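Local atomic coordinates of sensor protein CzcS (PDB entry 5GPO), a protein that senses zinc through the sensor domain described here and, as a two-component histidine kinase, links zinc to metal detoxification and antibiotic resistance. Residues R79-R84 and Q121-S126; R21-D26 and H39-Q44; P63-G68 and M112-G117. All blocks are in the same frame, centred on the assembly; numbering follows the deposited sequence. Where two conformers were deposited one is given.

From the N terminus, helix 7-25 runs out, the chain turns back, and helix 34-47 packs against it; contact 2 closes this short loop before the other two contacts begin. The chain then enters the five-stranded antiparallel sheet. Contact 3 opens on strand 63-68 and contact 1 on helix 75-86; contact 3 closes at 112-117 and contact 1 at 121-126, so these two loops cross. Contact 1 fastens the helix to the sheet, whereas contact 3 joins an outer strand to the turn after 104-113. They meet where V122 CG2 packs 3.7 Å from M112 SD. Contact 2 lies apart, its centre about 29 Å from that of contact 1. All three contacts touch the second subunit.

Contact 1 of 3, residues R79-R84 and Q121-S126; sequences RALLAR and QVLLSS
Helix-on-sheet packing joins L81 and L82 of helix 75-86 to L123 and Q121 of the central strand 119-127, in the buried layer between the helix and one face of the antiparallel sheet. The two short segments run roughly antiparallel, at 141°, with their axes 9.6 Å apart. Closest are two methyl groups: L81 CD2 lies 3.6 Å from L123 CD2, and the side chains slide past one another in opposite directions, so they overlap along their flanks. L81 has CG trans to its amide nitrogen (chi1 178°), which extends the branch toward the strand. The other methyl of L123 serves the next helical residue, with L123 CD1 4.4 Å from L82 CB. L82 bends its end toward the strand and sets CD1 4.2 Å from Q121 CG, touching only the aliphatic part of the glutamine. The polar end of Q121 is held by S111 on the neighbouring strand, through OE1 and the serine OG. V122 and L124, on the other face of the strand, pack against L17 and K16 of the second subunit. Strand order 2-1-5-4-3, with a helix packed across the central strand, is characteristic of a PAS-like sensor fold.

Contact 2 of 3, residues R21-D26 and H39-Q44; sequences RHSLED and HALQDQ. With ZN (zinc ion), chain F.
L24 and L41 meet at about a right angle, with L41 CD2 3.6 Å from L24 CG and so lodged against the branch point of the other leucine. The same methyl lies 3.5 Å from S23 OG in one of the two conformers of that serine, and the same serine also meets Q44, whose CG is 4.0 Å from S23 CB. S23 OG bonds to I20 O on helix 7-25, while Q44, bent at chi2, brings NE2 to Q19 O of the same helix and to a sulfate ion. The contact packs together the two arms of an antiparallel helical hairpin, its segments inclined at 154° with axes 9.5 Å apart. Another flank of helix 34-47, turned to the second subunit, carries the zinc. H39 and D43, one helical turn apart, bind it through H39 NE2 at 1.9 Å and D43 OD2 at 2.1 Å, and H39 of the second subunit supplies a further ligand. D43 OD1 sits 3.7 Å above the plane of the H39 ring, near its rim, and accepts a hydrogen bond from Q42 NE2 of the second subunit, a second-shell contact that probably helps orient the carboxylate.

Contact 3 of 3, residues P63-G68 and M112-G117; sequences PLMSFG and MRMKNG
L64 swings CG opposite its own amide nitrogen (chi1 166°), while M114 holds CG trans to its carbonyl carbon and beside the backbone N (chi1 -63°), and the two ends reach each other tip to tip. L64 CD2 stands 3.5 Å from M114 SD, so a branch methyl meets the thioether sulfur. The methionine then folds at its last torsion (chi3 55°), which turns the terminal methyl aside and places M114 CE 4.3 Å from M65 CE. One side chain thus serves two consecutive residues, sulfur to L64 and methyl to M65. That is possible because L64 and M65 form a classic beta bulge opposite I55 of strand 51-57, and both direct their CB atoms toward the partner segment. The backbones stay well apart, with L64 CA and M114 CA 11.3 Å from each other, since strands 51-57 and 119-127 lie between 63-68 and 104-113 in the sheet. M114 also packs on V120 of strand 119-127, and M65 on L41 of the second subunit.

M114 opens the type I turn that leads from strand 104-113 into 119-127, closed by G117 N to M114 O at 2.9 Å. R113 reinforces it by giving NH1 to G117 O at 2.9 Å, with the bond tilted out of the guanidinium plane. From within the turn K115 NZ reaches L28 O of the second subunit, and just before it R113 N bonds to E25 OE2 of that subunit. Across the two segments themselves the association is wholly apolar: methyls and a polarisable sulfur meet over a small area. The contact therefore rests on shape and dispersion, while the polar bonds shape the turn and join it to the dimer partner.

Contact 1 of 3, residues R79-R84 and Q121-S126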
loop_
_atom_site.group_PDB
_atom_site.type_symbol
_atom_site.label_atom_id
_atom_site.label_comp_id
_atom_site.label_asym_id
_atom_site.label_seq_id
_atom_site.Cartn_x
_atom_site.Cartn_y
_atom_site.Cartn_z
ATOM N N ARG B 79 -19.599 7.651 4.502
ATOM C CA ARG B 79 -20.885 7.795 5.181
ATOM C C ARG B 79 -22.028 7.286 4.297
ATOM O O ARG B 79 -22.881 6.510 4.753
ATOM C CB ARG B 79 -21.087 9.264 5.580
ATOM C CG ARG B 79 -22.371 9.545 6.361
ATOM C CD ARG B 79 -22.419 10.979 6.900
ATOM N NE ARG B 79 -21.431 11.208 7.957
ATOM C CZ ARG B 79 -20.459 12.118 7.900
ATOM N NH1 ARG B 79 -20.352 12.916 6.845
ATOM N NH2 ARG B 79 -19.606 12.245 8.910
ATOM N N ALA B 80 -22.010 7.641 3.005
ATOM C CA ALA B 80 -23.066 7.196 2.095
ATOM C C ALA B 80 -23.021 5.685 1.882
ATOM O O ALA B 80 -24.070 5.025 1.850
ATOM C CB ALA B 80 -22.957 7.933 0.759
ATOM N N LEU B 81 -21.815 5.122 1.735
ATOM C CA LEU B 81 -21.674 3.678 1.557
ATOM C C LEU B 81 -22.100 2.921 2.808
ATOM O O LEU B 81 -22.807 1.912 2.718
ATOM C CB LEU B 81 -20.225 3.337 1.202
ATOM C CG LEU B 81 -19.919 1.853 1.031
ATOM C CD1 LEU B 81 -20.841 1.244 0.007
ATOM C CD2 LEU B 81 -18.465 1.684 0.610
ATOM N N LEU B 82 -21.672 3.392 3.986
ATOM C CA LEU B 82 -22.068 2.751 5.231
ATOM C C LEU B 82 -23.578 2.786 5.405
ATOM O O LEU B 82 -24.167 1.841 5.943
ATOM C CB LEU B 82 -21.394 3.441 6.421
ATOM C CG LEU B 82 -21.905 3.008 7.799
ATOM C CD1 LEU B 82 -21.634 1.512 7.986
ATOM C CD2 LEU B 82 -21.228 3.817 8.901
ATOM N N ALA B 83 -24.219 3.854 4.928
ATOM C CA ALA B 83 -25.669 3.950 5.039
ATOM C C ALA B 83 -26.349 2.944 4.121
ATOM O O ALA B 83 -27.384 2.367 4.476
ATOM C CB ALA B 83 -26.127 5.373 4.727
ATOM N N ARG B 84 -25.777 2.703 2.940
ATOM C CA ARG B 84 -26.370 1.698 2.063
ATOM C C ARG B 84 -26.236 0.302 2.659
ATOM O O ARG B 84 -27.157 -0.514 2.543
ATOM C CB ARG B 84 -25.747 1.780 0.674
ATOM C CG ARG B 84 -26.225 3.004 -0.077
ATOM C CD ARG B 84 -25.467 3.209 -1.370
ATOM N NE ARG B 84 -25.722 2.149 -2.340
ATOM C CZ ARG B 84 -25.066 2.033 -3.491
ATOM N NH1 ARG B 84 -24.116 2.907 -3.794
ATOM N NH2 ARG B 84 -25.346 1.040 -4.328
ATOM N N GLN B 121 -18.264 -3.978 9.415
ATOM C CA GLN B 121 -18.533 -3.428 8.095
ATOM C C GLN B 121 -17.206 -2.968 7.511
ATOM O O GLN B 121 -16.438 -2.278 8.191
ATOM C CB GLN B 121 -19.512 -2.252 8.147
ATOM C CG GLN B 121 -20.827 -2.511 8.887
ATOM C CD GLN B 121 -21.854 -3.247 8.044
ATOM O OE1 GLN B 121 -21.517 -3.906 7.065
ATOM N NE2 GLN B 121 -23.124 -3.127 8.423
ATOM N N VAL B 122 -16.944 -3.348 6.263
ATOM C CA VAL B 122 -15.643 -3.164 5.625
ATOM C C VAL B 122 -15.836 -2.207 4.465
ATOM O O VAL B 122 -16.638 -2.474 3.562
ATOM C CB VAL B 122 -15.051 -4.494 5.132
ATOM C CG1 VAL B 122 -13.721 -4.239 4.364
ATOM C CG2 VAL B 122 -14.833 -5.455 6.311
ATOM N N LEU B 123 -15.101 -1.104 4.483
ATOM C CA LEU B 123 -15.205 -0.059 3.471
ATOM C C LEU B 123 -13.853 0.059 2.777
ATOM O O LEU B 123 -12.894 0.574 3.362
ATOM C CB LEU B 123 -15.621 1.269 4.104
ATOM C CG LEU B 123 -16.905 1.257 4.931
ATOM C CD1 LEU B 123 -17.192 2.629 5.568
ATOM C CD2 LEU B 123 -18.093 0.846 4.092
ATOM N N LEU B 124 -13.773 -0.410 1.533
ATOM C CA LEU B 124 -12.535 -0.386 0.767
ATOM C C LEU B 124 -12.649 0.624 -0.368
ATOM O O LEU B 124 -13.562 0.542 -1.203
ATOM C CB LEU B 124 -12.211 -1.782 0.228
ATOM C CG LEU B 124 -10.985 -1.968 -0.668
ATOM C CD1 LEU B 124 -9.680 -1.649 0.060
ATOM C CD2 LEU B 124 -10.978 -3.424 -1.165
ATOM N N SER B 125 -11.712 1.563 -0.411
ATOM C CA SER B 125 -11.779 2.669 -1.354
ATOM C C SER B 125 -10.513 2.708 -2.191
ATOM O O SER B 125 -9.429 2.339 -1.731
ATOM C CB SER B 125 -11.976 4.003 -0.635
ATOM O OG SER B 125 -13.253 4.079 -0.032
ATOM N N SER B 126 -10.662 3.150 -3.433
ATOM C CA SER B 126 -9.564 3.172 -4.385
ATOM C C SER B 126 -9.634 4.431 -5.231
ATOM O O SER B 126 -10.720 4.850 -5.640
ATOM C CB SER B 126 -9.601 1.947 -5.303
ATOM O OG SER B 126 -10.777 1.962 -6.095
#

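Contact 2 of 3, residues R21-D26 and H39-Q44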
loop_
_atom_site.group_PDB
_atom_site.type_symbol
_atom_site.label_atom_id
_atom_site.label_comp_id
_atom_site.label_asym_id
_atom_site.label_seq_id
_atom_site.Cartn_x
_atom_site.Cartn_y
_atom_site.Cartn_z
ATOM N N ARG B 21 11.574 8.792 1.391
ATOM C CA ARG B 21 12.730 9.502 1.944
ATOM C C ARG B 21 12.331 10.358 3.142
ATOM O O ARG B 21 13.080 10.456 4.122
ATOM C CB ARG B 21 13.400 10.363 0.865
ATOM C CG ARG B 21 14.613 11.155 1.369
ATOM C CD ARG B 21 15.239 12.050 0.282
ATOM N NE ARG B 21 15.723 11.303 -0.878
ATOM C CZ ARG B 21 16.925 10.720 -0.967
ATOM N NH1 ARG B 21 17.261 10.072 -2.065
ATOM N NH2 ARG B 21 17.788 10.755 0.048
ATOM N N HIS B 22 11.151 10.990 3.089
ATOM C CA HIS B 22 10.716 11.774 4.237
ATOM C C HIS B 22 10.602 10.891 5.467
ATOM O O HIS B 22 11.078 11.253 6.547
ATOM C CB HIS B 22 9.377 12.460 3.963
ATOM C CG HIS B 22 8.852 13.227 5.136
ATOM N ND1 HIS B 22 9.343 14.464 5.504
ATOM C CD2 HIS B 22 7.873 12.931 6.024
ATOM C CE1 HIS B 22 8.692 14.890 6.575
ATOM N NE2 HIS B 22 7.793 13.981 6.908
ATOM N N SER B 23 10.039 9.687 5.296
ATOM C CA SER B 23 9.853 8.797 6.437
ATOM C C SER B 23 11.178 8.332 7.028
ATOM O O SER B 23 11.249 8.058 8.230
ATOM C CB SER B 23 8.981 7.603 6.037
ATOM O OG SER B 23 9.581 6.818 5.025
ATOM N N LEU B 24 12.241 8.257 6.218
ATOM C CA LEU B 24 13.530 7.790 6.719
ATOM C C LEU B 24 14.371 8.919 7.293
ATOM O O LEU B 24 15.041 8.740 8.318
ATOM C CB LEU B 24 14.324 7.110 5.598
ATOM C CG LEU B 24 14.145 5.618 5.304
ATOM C CD1 LEU B 24 15.020 5.210 4.137
ATOM C CD2 LEU B 24 14.475 4.766 6.527
ATOM N N GLU B 25 14.361 10.081 6.645
ATOM C CA GLU B 25 15.317 11.126 6.957
ATOM C C GLU B 25 14.718 12.324 7.688
ATOM O O GLU B 25 15.467 13.092 8.298
ATOM C CB GLU B 25 16.012 11.569 5.661
ATOM C CG GLU B 25 16.676 10.389 4.950
ATOM C CD GLU B 25 17.444 10.759 3.687
ATOM O OE1 GLU B 25 17.423 11.930 3.271
ATOM O OE2 GLU B 25 18.070 9.855 3.103
ATOM N N ASP B 26 13.397 12.487 7.689
ATOM C CA ASP B 26 12.766 13.651 8.305
ATOM C C ASP B 26 11.859 13.304 9.485
ATOM O O ASP B 26 11.178 14.194 10.012
ATOM C CB ASP B 26 11.970 14.443 7.261
ATOM C CG ASP B 26 12.851 15.038 6.161
ATOM O OD1 ASP B 26 14.052 15.245 6.398
ATOM O OD2 ASP B 26 12.327 15.352 5.076
ATOM N N HIS B 39 9.706 -1.030 10.034
ATOM C CA HIS B 39 8.304 -0.802 10.359
ATOM C C HIS B 39 7.821 0.552 9.849
ATOM O O HIS B 39 6.691 0.673 9.357
ATOM C CB HIS B 39 8.110 -0.910 11.867
ATOM C CG HIS B 39 6.687 -0.782 12.287
ATOM N ND1 HIS B 39 5.848 -1.868 12.398
ATOM C CD2 HIS B 39 5.941 0.306 12.589
ATOM C CE1 HIS B 39 4.648 -1.456 12.760
ATOM N NE2 HIS B 39 4.678 -0.143 12.889
ATOM N N ALA B 40 8.658 1.585 9.960
ATOM C CA ALA B 40 8.264 2.904 9.474
ATOM C C ALA B 40 8.084 2.907 7.958
ATOM O O ALA B 40 7.137 3.506 7.437
ATOM C CB ALA B 40 9.306 3.945 9.889
ATOM N N LEU B 41 8.990 2.254 7.232
ATOM C CA LEU B 41 8.867 2.209 5.776
ATOM C C LEU B 41 7.617 1.451 5.351
ATOM O O LEU B 41 6.914 1.862 4.416
ATOM C CB LEU B 41 10.106 1.560 5.173
ATOM C CG LEU B 41 11.355 2.398 5.358
ATOM C CD1 LEU B 41 12.582 1.634 4.857
ATOM C CD2 LEU B 41 11.151 3.691 4.607
ATOM N N GLN B 42 7.321 0.345 6.030
ATOM C CA GLN B 42 6.137 -0.424 5.669
ATOM C C GLN B 42 4.865 0.374 5.930
ATOM O O GLN B 42 3.924 0.338 5.127
ATOM C CB GLN B 42 6.130 -1.753 6.423
ATOM C CG GLN B 42 4.905 -2.656 6.168
ATOM C CD GLN B 42 4.863 -3.271 4.766
ATOM O OE1 GLN B 42 5.159 -2.612 3.769
ATOM N NE2 GLN B 42 4.502 -4.542 4.695
ATOM N N ASP B 43 4.822 1.126 7.032
ATOM C CA ASP B 43 3.643 1.944 7.292
ATOM C C ASP B 43 3.498 3.038 6.245
ATOM O O ASP B 43 2.380 3.359 5.825
ATOM C CB ASP B 43 3.695 2.539 8.702
ATOM C CG ASP B 43 3.252 1.553 9.767
ATOM O OD1 ASP B 43 3.173 0.338 9.475
ATOM O OD2 ASP B 43 2.984 1.993 10.903
ATOM N N GLN B 44 4.616 3.600 5.783
ATOM C CA GLN B 44 4.547 4.681 4.812
ATOM C C GLN B 44 4.182 4.177 3.416
ATOM O O GLN B 44 3.546 4.910 2.648
ATOM C CB GLN B 44 5.874 5.441 4.761
ATOM C CG GLN B 44 5.867 6.631 3.795
ATOM C CD GLN B 44 5.128 7.852 4.340
ATOM O OE1 GLN B 44 4.065 7.739 4.958
ATOM N NE2 GLN B 44 5.692 9.030 4.107
HETATM ZN ZN ZN F . 2.933 0.583 12.479
#

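Contact 3 of 3, residues P63-G68 and M112-G117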
loop_
_atom_site.group_PDB
_atom_site.type_symbol
_atom_site.label_atom_id
_atom_site.label_comp_id
_atom_site.label_asym_id
_atom_site.label_seq_id
_atom_site.Cartn_x
_atom_site.Cartn_y
_atom_site.Cartn_z
ATOM N N PRO B 63 -15.051 2.842 14.553
ATOM C CA PRO B 63 -13.944 2.284 13.765
ATOM C C PRO B 63 -13.136 1.290 14.587
ATOM O O PRO B 63 -12.830 1.528 15.756
ATOM C CB PRO B 63 -13.117 3.519 13.375
ATOM C CG PRO B 63 -13.617 4.654 14.217
ATOM C CD PRO B 63 -15.046 4.313 14.587
ATOM N N LEU B 64 -12.836 0.143 13.985
ATOM C CA LEU B 64 -11.913 -0.799 14.593
ATOM C C LEU B 64 -10.529 -0.702 13.971
ATOM O O LEU B 64 -9.530 -0.776 14.689
ATOM C CB LEU B 64 -12.444 -2.236 14.485
ATOM C CG LEU B 64 -11.463 -3.386 14.775
ATOM C CD1 LEU B 64 -10.905 -3.321 16.196
ATOM C CD2 LEU B 64 -12.084 -4.751 14.518
ATOM N N MET B 65 -10.458 -0.529 12.652
ATOM C CA MET B 65 -9.188 -0.344 11.959
ATOM C C MET B 65 -9.371 0.683 10.861
ATOM O O MET B 65 -10.409 0.711 10.201
ATOM C CB MET B 65 -8.668 -1.621 11.308
ATOM C CG MET B 65 -8.512 -2.823 12.180
ATOM S SD MET B 65 -8.077 -4.141 11.029
ATOM C CE MET B 65 -8.262 -5.570 12.082
ATOM N N SER B 66 -8.348 1.503 10.656
ATOM C CA SER B 66 -8.361 2.490 9.591
ATOM C C SER B 66 -6.918 2.704 9.153
ATOM O O SER B 66 -6.067 2.990 9.997
ATOM C CB SER B 66 -8.996 3.791 10.080
ATOM O OG SER B 66 -9.025 4.762 9.059
ATOM N N PHE B 67 -6.631 2.508 7.863
ATOM C CA PHE B 67 -5.292 2.796 7.356
ATOM C C PHE B 67 -5.320 2.908 5.835
ATOM O O PHE B 67 -6.278 2.512 5.177
ATOM C CB PHE B 67 -4.283 1.729 7.800
ATOM C CG PHE B 67 -4.748 0.321 7.578
ATOM C CD1 PHE B 67 -4.678 -0.261 6.320
ATOM C CD2 PHE B 67 -5.238 -0.433 8.631
ATOM C CE1 PHE B 67 -5.093 -1.566 6.113
ATOM C CE2 PHE B 67 -5.660 -1.739 8.436
ATOM C CZ PHE B 67 -5.583 -2.310 7.174
ATOM N N GLY B 68 -4.232 3.440 5.287
ATOM C CA GLY B 68 -4.129 3.590 3.854
ATOM C C GLY B 68 -3.935 5.037 3.462
ATOM O O GLY B 68 -3.502 5.870 4.269
ATOM N N MET B 112 -18.954 -8.377 7.239
ATOM C CA MET B 112 -18.156 -9.572 7.486
ATOM C C MET B 112 -18.287 -9.945 8.950
ATOM O O MET B 112 -18.811 -9.180 9.763
ATOM C CB MET B 112 -16.680 -9.362 7.124
ATOM C CG MET B 112 -16.504 -9.052 5.671
ATOM S SD MET B 112 -14.800 -8.950 5.146
ATOM C CE MET B 112 -15.090 -8.332 3.482
ATOM N N ARG B 113 -17.816 -11.143 9.283
ATOM C CA ARG B 113 -17.653 -11.536 10.675
ATOM C C ARG B 113 -16.212 -11.963 10.869
ATOM O O ARG B 113 -15.764 -12.940 10.257
ATOM C CB ARG B 113 -18.604 -12.661 11.079
ATOM C CG ARG B 113 -18.499 -13.001 12.568
ATOM C CD ARG B 113 -19.679 -13.838 13.019
ATOM N NE ARG B 113 -20.950 -13.181 12.717
ATOM C CZ ARG B 113 -21.582 -12.343 13.536
ATOM N NH1 ARG B 113 -21.072 -12.053 14.725
ATOM N NH2 ARG B 113 -22.732 -11.796 13.163
ATOM N N MET B 114 -15.494 -11.223 11.706
ATOM C CA MET B 114 -14.120 -11.552 12.024
ATOM C C MET B 114 -14.059 -12.893 12.744
ATOM O O MET B 114 -15.043 -13.365 13.323
ATOM C CB MET B 114 -13.499 -10.446 12.871
ATOM C CG MET B 114 -13.433 -9.113 12.147
ATOM S SD MET B 114 -12.491 -7.896 13.054
ATOM C CE MET B 114 -10.937 -8.769 13.295
ATOM N N LYS B 115 -12.880 -13.520 12.688
ATOM C CA LYS B 115 -12.750 -14.868 13.227
ATOM C C LYS B 115 -13.049 -14.902 14.719
ATOM O O LYS B 115 -13.597 -15.893 15.217
ATOM C CB LYS B 115 -11.350 -15.421 12.948
ATOM C CG LYS B 115 -11.258 -16.932 13.140
ATOM C CD LYS B 115 -9.820 -17.402 13.259
ATOM C CE LYS B 115 -9.105 -17.395 11.921
ATOM N NZ LYS B 115 -7.653 -17.741 12.081
ATOM N N ASN B 116 -12.733 -13.830 15.439
ATOM C CA ASN B 116 -12.997 -13.756 16.867
ATOM C C ASN B 116 -14.458 -13.447 17.190
ATOM O O ASN B 116 -14.784 -13.262 18.364
ATOM C CB ASN B 116 -12.080 -12.716 17.522
ATOM C CG ASN B 116 -12.180 -11.340 16.874
ATOM O OD1 ASN B 116 -13.208 -10.978 16.291
ATOM N ND2 ASN B 116 -11.109 -10.560 16.986
ATOM N N GLY B 117 -15.336 -13.388 16.189
ATOM C CA GLY B 117 -16.752 -13.190 16.393
ATOM C C GLY B 117 -17.254 -11.783 16.110
ATOM O O GLY B 117 -18.471 -11.590 16.008
#